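Local coordinates for protein cytochrome P450 monooxygenase (Rhodococcus sp. ECU0066, PDB 6KBH) that probably acts as a self-sufficient monooxygenase, passing electrons through FMN and a 2Fe-2S cluster to a cysteine-ligated heme that activates oxygen, at residues P154-L159 with I403-E408; G395-R400 with V463-P468. One frame throughout, in Å; residues are numbered along the deposited sequence.

How the interactions relate
Both contacts use helix 396-413, the L helix of the P450 fold, their centres about 13 Å apart. Interaction 1 takes the middle of that helix and packs it against helix 153-164 inside the heme domain; its chemistry is aliphatic at the core, with one salt bridge on the side where Arg-157 is partly exposed. Interaction 2 takes the start of the helix, next to the heme, and sets it against loop 463-468. It too is buried, with more polar and backbone atoms, yet no hydrogen bond crosses between its segments; the ferredoxin-type domain lies just beyond, taking salt bridges from Lys-396 and Arg-400. The two meet where Val-463 CG2 packs on Ile-405 CG1 at 3.8 Å.

Interaction 1. Residues P154-L159 with I403-E408; sequences PMVRRL and IQIFLE
Val-156 and Ile-405 make the tight part of this contact: CG1 of Val-156 sits 3.6 Å from CD1 of Ile-405, the two side chains crossing at a slant deep in the protein. Ile-405 reaches there with CG1 beside its backbone N (chi1 -45°), which leaves CG2 anti to that N. That second methyl packs against Arg-157, 3.6 Å from its CG, and also lies over one face of the guanidinium, toward the rim. Phe-406 adds a looser touch, its CE1 4.4 Å from Val-156 CG2. The ionic side is the looser one: Arg-157 is partly exposed, although its partner Glu-408 is buried. Arg-157 stretches out from CG to NE and gives NH1 to Glu-408 OE2 at 2.8 Å in a bent, salt-bridged hydrogen bond; the guanidinium and carboxylate planes stand 89° apart, and the nitrogen comes from above the carboxylate plane. NH2 also faces OE2, though its position is less certain. An alanine in place of Arg-157 would probably leave the Glu-408 carboxylate without its charged mate on helix 153-164 and uncover the Ile-405 methyl. The two segments, on the D and L helices, run at 38° with axes 10.0 Å apart at closest approach; Phe-406 also touches helices 183-192 and 284-300.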
ATOM      1  N   PRO A 154      12.488  11.675  -8.875  1.00 96.38           N
ATOM      2  CA  PRO A 154      13.788  11.774  -9.558  1.00 95.02           C
ATOM      3  C   PRO A 154      14.939  12.075  -8.616  1.00 86.55           C
ATOM      4  O   PRO A 154      16.061  11.615  -8.863  1.00 88.44           O
ATOM      5  CB  PRO A 154      13.573  12.914 -10.566  1.00 92.08           C
ATOM      6  CG  PRO A 154      12.101  12.967 -10.766  1.00 84.50           C
ATOM      7  CD  PRO A 154      11.519  12.640  -9.428  1.00 92.56           C
ATOM      8  N   MET A 155      14.695  12.832  -7.544  1.00 86.80           N
ATOM      9  CA  MET A 155      15.773  13.216  -6.636  1.00 91.32           C
ATOM     10  C   MET A 155      16.354  12.008  -5.911  1.00 96.23           C
ATOM     11  O   MET A 155      17.576  11.895  -5.761  1.00 97.45           O
ATOM     12  CB  MET A 155      15.261  14.254  -5.637  1.00 82.08           C
ATOM     13  CG  MET A 155      16.195  14.547  -4.471  1.00 95.27           C
ATOM     14  SD  MET A 155      15.920  13.470  -3.047  1.00103.52           S
ATOM     15  CE  MET A 155      14.221  13.861  -2.636  1.00 88.96           C
ATOM     16  N   VAL A 156      15.494  11.100  -5.440  1.00 92.06           N
ATOM     17  CA  VAL A 156      15.981   9.941  -4.700  1.00 92.99           C
ATOM     18  C   VAL A 156      16.664   8.950  -5.635  1.00 98.84           C
ATOM     19  O   VAL A 156      17.638   8.291  -5.249  1.00104.23           O
ATOM     20  CB  VAL A 156      14.827   9.294  -3.911  1.00 90.40           C
ATOM     21  CG1 VAL A 156      13.606   9.132  -4.791  1.00 96.18           C
ATOM     22  CG2 VAL A 156      15.250   7.952  -3.324  1.00 87.48           C
ATOM     23  N   ARG A 157      16.184   8.831  -6.875  1.00 95.94           N
ATOM     24  CA  ARG A 157      16.864   7.980  -7.845  1.00 95.61           C
ATOM     25  C   ARG A 157      18.256   8.514  -8.159  1.00 98.39           C
ATOM     26  O   ARG A 157      19.206   7.738  -8.321  1.00 93.83           O
ATOM     27  CB  ARG A 157      16.028   7.867  -9.119  1.00 99.59           C
ATOM     28  CG  ARG A 157      14.764   7.042  -8.958  1.00 96.37           C
ATOM     29  CD  ARG A 157      14.026   6.907 -10.276  1.00101.10           C
ATOM     30  NE  ARG A 157      12.861   6.040 -10.155  1.00102.30           N
ATOM     31  CZ  ARG A 157      12.909   4.716 -10.245  1.00105.28           C
ATOM     32  NH1 ARG A 157      14.069   4.105 -10.453  1.00100.76           N
ATOM     33  NH2 ARG A 157      11.799   4.002 -10.123  1.00 98.01           N
ATOM     34  N   ARG A 158      18.392   9.839  -8.260  1.00106.46           N
ATOM     35  CA  ARG A 158      19.708  10.445  -8.441  1.00101.62           C
ATOM     36  C   ARG A 158      20.623  10.125  -7.265  1.00107.98           C
ATOM     37  O   ARG A 158      21.757   9.670  -7.450  1.00111.05           O
ATOM     38  CB  ARG A 158      19.565  11.958  -8.622  1.00 99.61           C
ATOM     39  CG  ARG A 158      20.886  12.695  -8.817  1.00105.61           C
ATOM     40  CD  ARG A 158      20.679  14.198  -8.971  1.00105.21           C
ATOM     41  NE  ARG A 158      20.319  14.849  -7.712  1.00110.56           N
ATOM     42  CZ  ARG A 158      21.199  15.257  -6.803  1.00108.70           C
ATOM     43  NH1 ARG A 158      22.498  15.080  -7.006  1.00112.11           N
ATOM     44  NH2 ARG A 158      20.781  15.841  -5.688  1.00102.63           N
ATOM     45  N   LEU A 159      20.136  10.345  -6.041  1.00104.18           N
ATOM     46  CA  LEU A 159      20.976  10.158  -4.862  1.00105.87           C
ATOM     47  C   LEU A 159      21.281   8.685  -4.616  1.00105.20           C
ATOM     48  O   LEU A 159      22.382   8.344  -4.167  1.00 98.95           O
ATOM     49  CB  LEU A 159      20.305  10.779  -3.639  1.00101.00           C
ATOM     50  CG  LEU A 159      20.220  12.304  -3.644  1.00103.95           C
ATOM     51  CD1 LEU A 159      19.350  12.795  -2.503  1.00102.67           C
ATOM     52  CD2 LEU A 159      21.611  12.912  -3.559  1.00107.94           C
ATOM     53  N   ILE A 403      12.732   2.854   0.023  1.00 79.75           N
ATOM     54  CA  ILE A 403      13.154   1.459   0.072  1.00 84.73           C
ATOM     55  C   ILE A 403      12.996   0.813  -1.295  1.00 93.41           C
ATOM     56  O   ILE A 403      13.892   0.105  -1.776  1.00 93.92           O
ATOM     57  CB  ILE A 403      12.359   0.693   1.143  1.00 82.72           C
ATOM     58  CG1 ILE A 403      12.582   1.304   2.523  1.00 87.16           C
ATOM     59  CG2 ILE A 403      12.773  -0.764   1.154  1.00 83.28           C
ATOM     60  CD1 ILE A 403      13.982   1.157   3.018  1.00 91.60           C
ATOM     61  N   GLN A 404      11.851   1.048  -1.940  1.00 93.59           N
ATOM     62  CA  GLN A 404      11.567   0.419  -3.228  1.00 84.20           C
ATOM     63  C   GLN A 404      12.645   0.701  -4.268  1.00 85.49           C
ATOM     64  O   GLN A 404      13.003  -0.180  -5.049  1.00 88.16           O
ATOM     65  CB  GLN A 404      10.210   0.888  -3.742  1.00 88.28           C
ATOM     66  CG  GLN A 404       9.068  -0.033  -3.407  1.00 84.83           C
ATOM     67  CD  GLN A 404       7.755   0.662  -3.594  1.00 92.30           C
ATOM     68  OE1 GLN A 404       7.352   1.457  -2.756  1.00 98.75           O
ATOM     69  NE2 GLN A 404       7.092   0.401  -4.713  1.00 95.74           N
ATOM     70  N   ILE A 405      13.156   1.929  -4.311  1.00 82.77           N
ATOM     71  CA  ILE A 405      14.178   2.278  -5.295  1.00 92.44           C
ATOM     72  C   ILE A 405      15.555   1.773  -4.874  1.00 97.77           C
ATOM     73  O   ILE A 405      16.338   1.315  -5.718  1.00101.74           O
ATOM     74  CB  ILE A 405      14.171   3.792  -5.582  1.00 91.45           C
ATOM     75  CG1 ILE A 405      12.763   4.300  -5.761  1.00103.25           C
ATOM     76  CG2 ILE A 405      14.907   4.064  -6.865  1.00102.87           C
ATOM     77  CD1 ILE A 405      12.597   5.756  -5.449  1.00 97.88           C
ATOM     78  N   PHE A 406      15.893   1.921  -3.593  1.00 94.21           N
ATOM     79  CA  PHE A 406      17.087   1.270  -3.085  1.00 93.14           C
ATOM     80  C   PHE A 406      17.134  -0.178  -3.547  1.00 93.85           C
ATOM     81  O   PHE A 406      18.141  -0.647  -4.101  1.00 95.61           O
ATOM     82  CB  PHE A 406      17.136   1.303  -1.555  1.00 89.11           C
ATOM     83  CG  PHE A 406      17.224   2.672  -0.936  1.00 87.13           C
ATOM     84  CD1 PHE A 406      17.613   3.770  -1.686  1.00 93.70           C
ATOM     85  CD2 PHE A 406      16.953   2.849   0.410  1.00 87.70           C
ATOM     86  CE1 PHE A 406      17.703   5.019  -1.099  1.00 94.08           C
ATOM     87  CE2 PHE A 406      17.043   4.098   1.004  1.00 87.59           C
ATOM     88  CZ  PHE A 406      17.422   5.181   0.246  1.00 93.61           C
ATOM     89  N   LEU A 407      16.043  -0.895  -3.317  1.00 92.89           N
ATOM     90  CA  LEU A 407      15.945  -2.302  -3.651  1.00 96.37           C
ATOM     91  C   LEU A 407      15.649  -2.546  -5.123  1.00102.70           C
ATOM     92  O   LEU A 407      15.606  -3.708  -5.536  1.00112.20           O
ATOM     93  CB  LEU A 407      14.875  -2.974  -2.784  1.00101.20           C
ATOM     94  CG  LEU A 407      14.804  -4.503  -2.820  1.00105.83           C
ATOM     95  CD1 LEU A 407      16.138  -5.115  -2.395  1.00114.64           C
ATOM     96  CD2 LEU A 407      13.657  -5.026  -1.974  1.00101.73           C
ATOM     97  N   GLU A 408      15.442  -1.522  -5.949  1.00 99.62           N
ATOM     98  CA  GLU A 408      15.449  -1.928  -7.348  1.00101.25           C
ATOM     99  C   GLU A 408      16.830  -1.764  -7.965  1.00 99.48           C
ATOM    100  O   GLU A 408      17.271  -2.645  -8.708  1.00100.72           O
ATOM    101  CB  GLU A 408      14.376  -1.198  -8.176  1.00101.52           C
ATOM    102  CG  GLU A 408      14.500   0.289  -8.380  1.00105.65           C
ATOM    103  CD  GLU A 408      13.903   0.720  -9.717  1.00102.16           C
ATOM    104  OE1 GLU A 408      14.319   0.176 -10.762  1.00104.90           O
ATOM    105  OE2 GLU A 408      13.028   1.610  -9.724  1.00 94.46           O
TER

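Interaction 2. Residues G395-R400 with V463-P468; sequences GKNLAR and VKIGEP. With HEM (protoporphyrin IX containing Fe), chain C.
Gly-466 N comes up obliquely to the flat guanidinium of Arg-400, and Asn-397 OD1 lies at the edge of that group, in its plane. The same amide oxygen is 2.9 Å from Gly-466 N, but the angle is too poor for a hydrogen bond. On the other side of the helix start is the heme, with CA of Gly-395 over its proximal face, 3.6 Å from C3C, where a side chain would collide with the porphyrin. Ala-399 CB touches the vinyl carbon CBB at 3.7 Å.

Ile-465 supplies the apolar part. With chi1 at 54°, CG1 falls between its backbone N and carbonyl carbon; CD1 rests 3.4 Å from Asn-397 O, and CG2 packs on Arg-400 CB at 3.5 Å. Gly-466 follows with left-handed backbone angles (phi 86°), and a beta carbon there would jam against the preceding carbonyl oxygen, which is reason enough for glycine.

The charge of Arg-400 is shared: NE pairs with Glu-320 of helix 315-325 in the heme domain, and NH1 with Asp-730 of the 2Fe-2S domain, which also takes Lys-396 NZ. Helix start and loop thus meet by fit alone; the bridging to the ferredoxin-type domain comes from Asp-730 and from Gly-466 backbone hydrogen bonds with Ala-731, on the proximal side of the heme, consistent with electron delivery from there.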
ATOM      1  N   GLY A 395       5.433  10.044   6.836  1.00 67.15           N
ATOM      2  CA  GLY A 395       6.374   9.808   5.760  1.00 69.27           C
ATOM      3  C   GLY A 395       6.505   8.348   5.390  1.00 67.73           C
ATOM      4  O   GLY A 395       7.525   7.936   4.826  1.00 64.95           O
ATOM      5  N   LYS A 396       5.476   7.557   5.704  1.00 70.23           N
ATOM      6  CA  LYS A 396       5.518   6.130   5.398  1.00 70.42           C
ATOM      7  C   LYS A 396       5.685   5.890   3.902  1.00 75.23           C
ATOM      8  O   LYS A 396       6.445   5.006   3.492  1.00 73.54           O
ATOM      9  CB  LYS A 396       4.259   5.434   5.924  1.00 72.12           C
ATOM     10  CG  LYS A 396       2.936   5.913   5.332  1.00 68.04           C
ATOM     11  CD  LYS A 396       1.798   5.014   5.796  1.00 75.30           C
ATOM     12  CE  LYS A 396       0.465   5.431   5.207  1.00 80.95           C
ATOM     13  NZ  LYS A 396      -0.620   4.487   5.600  1.00 83.55           N
ATOM     14  N   ASN A 397       5.000   6.677   3.070  1.00 70.50           N
ATOM     15  CA  ASN A 397       5.148   6.512   1.631  1.00 78.02           C
ATOM     16  C   ASN A 397       6.456   7.098   1.122  1.00 77.19           C
ATOM     17  O   ASN A 397       6.987   6.627   0.109  1.00 75.68           O
ATOM     18  CB  ASN A 397       3.959   7.139   0.905  1.00 78.20           C
ATOM     19  CG  ASN A 397       2.658   6.448   1.234  1.00 74.53           C
ATOM     20  OD1 ASN A 397       2.310   5.443   0.623  1.00 85.32           O
ATOM     21  ND2 ASN A 397       1.941   6.972   2.214  1.00 87.16           N
ATOM     22  N   LEU A 398       6.990   8.117   1.797  1.00 72.43           N
ATOM     23  CA  LEU A 398       8.341   8.563   1.480  1.00 69.08           C
ATOM     24  C   LEU A 398       9.351   7.462   1.771  1.00 78.48           C
ATOM     25  O   LEU A 398      10.260   7.214   0.970  1.00 79.46           O
ATOM     26  CB  LEU A 398       8.678   9.830   2.265  1.00 70.65           C
ATOM     27  CG  LEU A 398      10.105  10.363   2.107  1.00 75.34           C
ATOM     28  CD1 LEU A 398      10.446  10.571   0.638  1.00 69.57           C
ATOM     29  CD2 LEU A 398      10.292  11.652   2.892  1.00 72.02           C
ATOM     30  N   ALA A 399       9.196   6.779   2.908  1.00 78.15           N
ATOM     31  CA  ALA A 399      10.067   5.651   3.219  1.00 80.53           C
ATOM     32  C   ALA A 399       9.765   4.456   2.323  1.00 76.28           C
ATOM     33  O   ALA A 399      10.679   3.723   1.929  1.00 75.74           O
ATOM     34  CB  ALA A 399       9.927   5.268   4.693  1.00 70.64           C
ATOM     35  N   ARG A 400       8.490   4.239   1.995  1.00 65.86           N
ATOM     36  CA  ARG A 400       8.133   3.146   1.095  1.00 74.57           C
ATOM     37  C   ARG A 400       8.760   3.342  -0.279  1.00 83.99           C
ATOM     38  O   ARG A 400       9.316   2.403  -0.861  1.00 86.03           O
ATOM     39  CB  ARG A 400       6.614   3.037   0.979  1.00 79.75           C
ATOM     40  CG  ARG A 400       5.960   2.187   2.042  1.00 70.65           C
ATOM     41  CD  ARG A 400       4.463   2.421   2.061  1.00 70.23           C
ATOM     42  NE  ARG A 400       3.765   1.418   2.854  1.00 65.17           N
ATOM     43  CZ  ARG A 400       2.505   1.534   3.260  1.00 80.71           C
ATOM     44  NH1 ARG A 400       1.802   2.614   2.944  1.00 82.31           N
ATOM     45  NH2 ARG A 400       1.946   0.569   3.979  1.00 80.83           N
ATOM     46  N   VAL A 463       7.526   3.895  -8.990  1.00102.68           N
ATOM     47  CA  VAL A 463       7.183   3.543  -7.623  1.00 91.95           C
ATOM     48  C   VAL A 463       5.694   3.211  -7.528  1.00 96.66           C
ATOM     49  O   VAL A 463       4.858   3.772  -8.250  1.00 90.25           O
ATOM     50  CB  VAL A 463       7.569   4.708  -6.695  1.00 76.34           C
ATOM     51  CG1 VAL A 463       6.933   4.568  -5.336  1.00 83.07           C
ATOM     52  CG2 VAL A 463       9.080   4.794  -6.568  1.00 85.38           C
ATOM     53  N   LYS A 464       5.359   2.263  -6.652  1.00 85.56           N
ATOM     54  CA  LYS A 464       3.971   2.007  -6.282  1.00 88.18           C
ATOM     55  C   LYS A 464       3.875   2.024  -4.763  1.00 83.46           C
ATOM     56  O   LYS A 464       4.347   1.098  -4.097  1.00 90.89           O
ATOM     57  CB  LYS A 464       3.468   0.686  -6.861  1.00 94.49           C
ATOM     58  CG  LYS A 464       3.212   0.788  -8.350  1.00 97.21           C
ATOM     59  CD  LYS A 464       2.237  -0.244  -8.862  1.00 87.98           C
ATOM     60  CE  LYS A 464       1.929   0.032 -10.329  1.00108.96           C
ATOM     61  NZ  LYS A 464       1.299   1.364 -10.545  1.00106.93           N
ATOM     62  N   ILE A 465       3.275   3.084  -4.222  1.00 80.17           N
ATOM     63  CA  ILE A 465       3.138   3.273  -2.784  1.00 77.03           C
ATOM     64  C   ILE A 465       1.719   3.711  -2.471  1.00 85.49           C
ATOM     65  O   ILE A 465       1.018   4.278  -3.315  1.00 89.11           O
ATOM     66  CB  ILE A 465       4.135   4.309  -2.214  1.00 86.71           C
ATOM     67  CG1 ILE A 465       4.020   5.638  -2.963  1.00 76.03           C
ATOM     68  CG2 ILE A 465       5.533   3.772  -2.237  1.00 86.00           C
ATOM     69  CD1 ILE A 465       5.167   6.583  -2.748  1.00 79.22           C
ATOM     70  N   GLY A 466       1.303   3.449  -1.237  1.00 82.57           N
ATOM     71  CA  GLY A 466      -0.003   3.847  -0.770  1.00 81.45           C
ATOM     72  C   GLY A 466      -1.114   2.870  -1.071  1.00 81.79           C
ATOM     73  O   GLY A 466      -2.275   3.172  -0.770  1.00 84.26           O
ATOM     74  N   GLU A 467      -0.805   1.717  -1.656  1.00 72.21           N
ATOM     75  CA  GLU A 467      -1.837   0.753  -1.986  1.00 84.94           C
ATOM     76  C   GLU A 467      -1.730  -0.469  -1.082  1.00 90.81           C
ATOM     77  O   GLU A 467      -0.619  -0.937  -0.810  1.00 87.80           O
ATOM     78  CB  GLU A 467      -1.724   0.319  -3.453  1.00 94.61           C
ATOM     79  CG  GLU A 467      -1.632   1.484  -4.434  1.00 92.21           C
ATOM     80  CD  GLU A 467      -1.025   1.089  -5.769  1.00 97.51           C
ATOM     81  OE1 GLU A 467      -0.735  -0.109  -5.967  1.00 93.60           O
ATOM     82  OE2 GLU A 467      -0.829   1.984  -6.619  1.00106.51           O
ATOM     83  N   PRO A 468      -2.850  -0.994  -0.584  1.00 90.59           N
ATOM     84  CA  PRO A 468      -2.787  -2.192   0.261  1.00 82.33           C
ATOM     85  C   PRO A 468      -2.204  -3.369  -0.505  1.00 84.04           C
ATOM     86  O   PRO A 468      -2.239  -3.420  -1.736  1.00 90.23           O
ATOM     87  CB  PRO A 468      -4.251  -2.441   0.645  1.00 84.89           C
ATOM     88  CG  PRO A 468      -4.936  -1.130   0.427  1.00 80.80           C
ATOM     89  CD  PRO A 468      -4.228  -0.494  -0.732  1.00 82.80           C
TER
HETATM   90  CHA HEM C 802       5.359   8.902  13.492  1.00 72.55           C
HETATM   91  CHB HEM C 802       7.738   4.652  12.178  1.00 63.93           C
HETATM   92  CHC HEM C 802      10.047   7.135   8.114  1.00 71.37           C
HETATM   93  CHD HEM C 802       7.669  11.328   9.445  1.00 75.61           C
HETATM   94  C1A HEM C 802       5.954   7.582  13.272  1.00 72.69           C
HETATM   95  C2A HEM C 802       5.508   6.611  14.277  1.00 58.52           C
HETATM   96  C3A HEM C 802       6.162   5.432  13.912  1.00 62.31           C
HETATM   97  C4A HEM C 802       6.956   5.805  12.712  1.00 54.12           C
HETATM   98  CMA HEM C 802       6.073   4.103  14.596  1.00 59.17           C
HETATM   99  CAA HEM C 802       4.554   6.802  15.417  1.00 61.54           C
HETATM  100  CBA HEM C 802       3.198   6.207  15.205  1.00 63.91           C
HETATM  101  CGA HEM C 802       2.098   6.526  16.161  1.00 66.22           C
HETATM  102  O1A HEM C 802       2.584   7.003  17.220  1.00 78.76           O
HETATM  103  O2A HEM C 802       0.987   6.227  15.643  1.00 62.93           O
HETATM  104  C1B HEM C 802       8.592   4.895  10.973  1.00 62.92           C
HETATM  105  C2B HEM C 802       9.456   3.834  10.279  1.00 72.66           C
HETATM  106  C3B HEM C 802      10.172   4.617   9.006  1.00 59.53           C
HETATM  107  C4B HEM C 802       9.670   6.046   9.081  1.00 64.04           C
HETATM  108  CMB HEM C 802       9.616   2.406  10.677  1.00 76.81           C
HETATM  109  CAB HEM C 802      11.125   4.060   8.006  1.00 62.85           C
HETATM  110  CBB HEM C 802      10.737   2.815   7.285  1.00 68.12           C
HETATM  111  C1C HEM C 802       9.415   8.459   8.379  1.00 75.70           C
HETATM  112  C2C HEM C 802       9.863   9.407   7.394  1.00 69.59           C
HETATM  113  C3C HEM C 802       9.224  10.577   7.741  1.00 74.99           C
HETATM  114  C4C HEM C 802       8.441  10.209   8.911  1.00 70.29           C
HETATM  115  CMC HEM C 802      10.800   9.177   6.254  1.00 69.16           C
HETATM  116  CAC HEM C 802       9.316  11.893   7.032  1.00 78.89           C
HETATM  117  CBC HEM C 802      10.057  13.031   7.637  1.00 75.69           C
HETATM  118  C1D HEM C 802       6.925  10.857  10.619  1.00 63.44           C
HETATM  119  C2D HEM C 802       6.096  11.944  11.239  1.00 60.68           C
HETATM  120  C3D HEM C 802       5.368  11.189  12.513  1.00 66.16           C
HETATM  121  C4D HEM C 802       5.887   9.782  12.430  1.00 67.02           C
HETATM  122  CMD HEM C 802       5.984  13.358  10.787  1.00 76.36           C
HETATM  123  CAD HEM C 802       4.414  11.782  13.487  1.00 75.64           C
HETATM  124  CBD HEM C 802       3.011  11.940  12.999  1.00 59.85           C
HETATM  125  CGD HEM C 802       1.953  12.118  14.026  1.00 68.09           C
HETATM  126  O1D HEM C 802       2.417  11.737  15.128  1.00 73.85           O
HETATM  127  O2D HEM C 802       0.904  12.580  13.510  1.00 65.26           O
HETATM  128  NA  HEM C 802       6.848   7.114  12.302  1.00 70.35           N
HETATM  129  NB  HEM C 802       8.659   6.196  10.224  1.00 67.37           N
HETATM  130  NC  HEM C 802       8.535   8.930   9.328  1.00 75.22           N
HETATM  131  ND  HEM C 802       6.842   9.461  11.246  1.00 64.76           N
HETATM  132 FE   HEM C 802       7.887   7.838  10.813  1.00 75.70          FE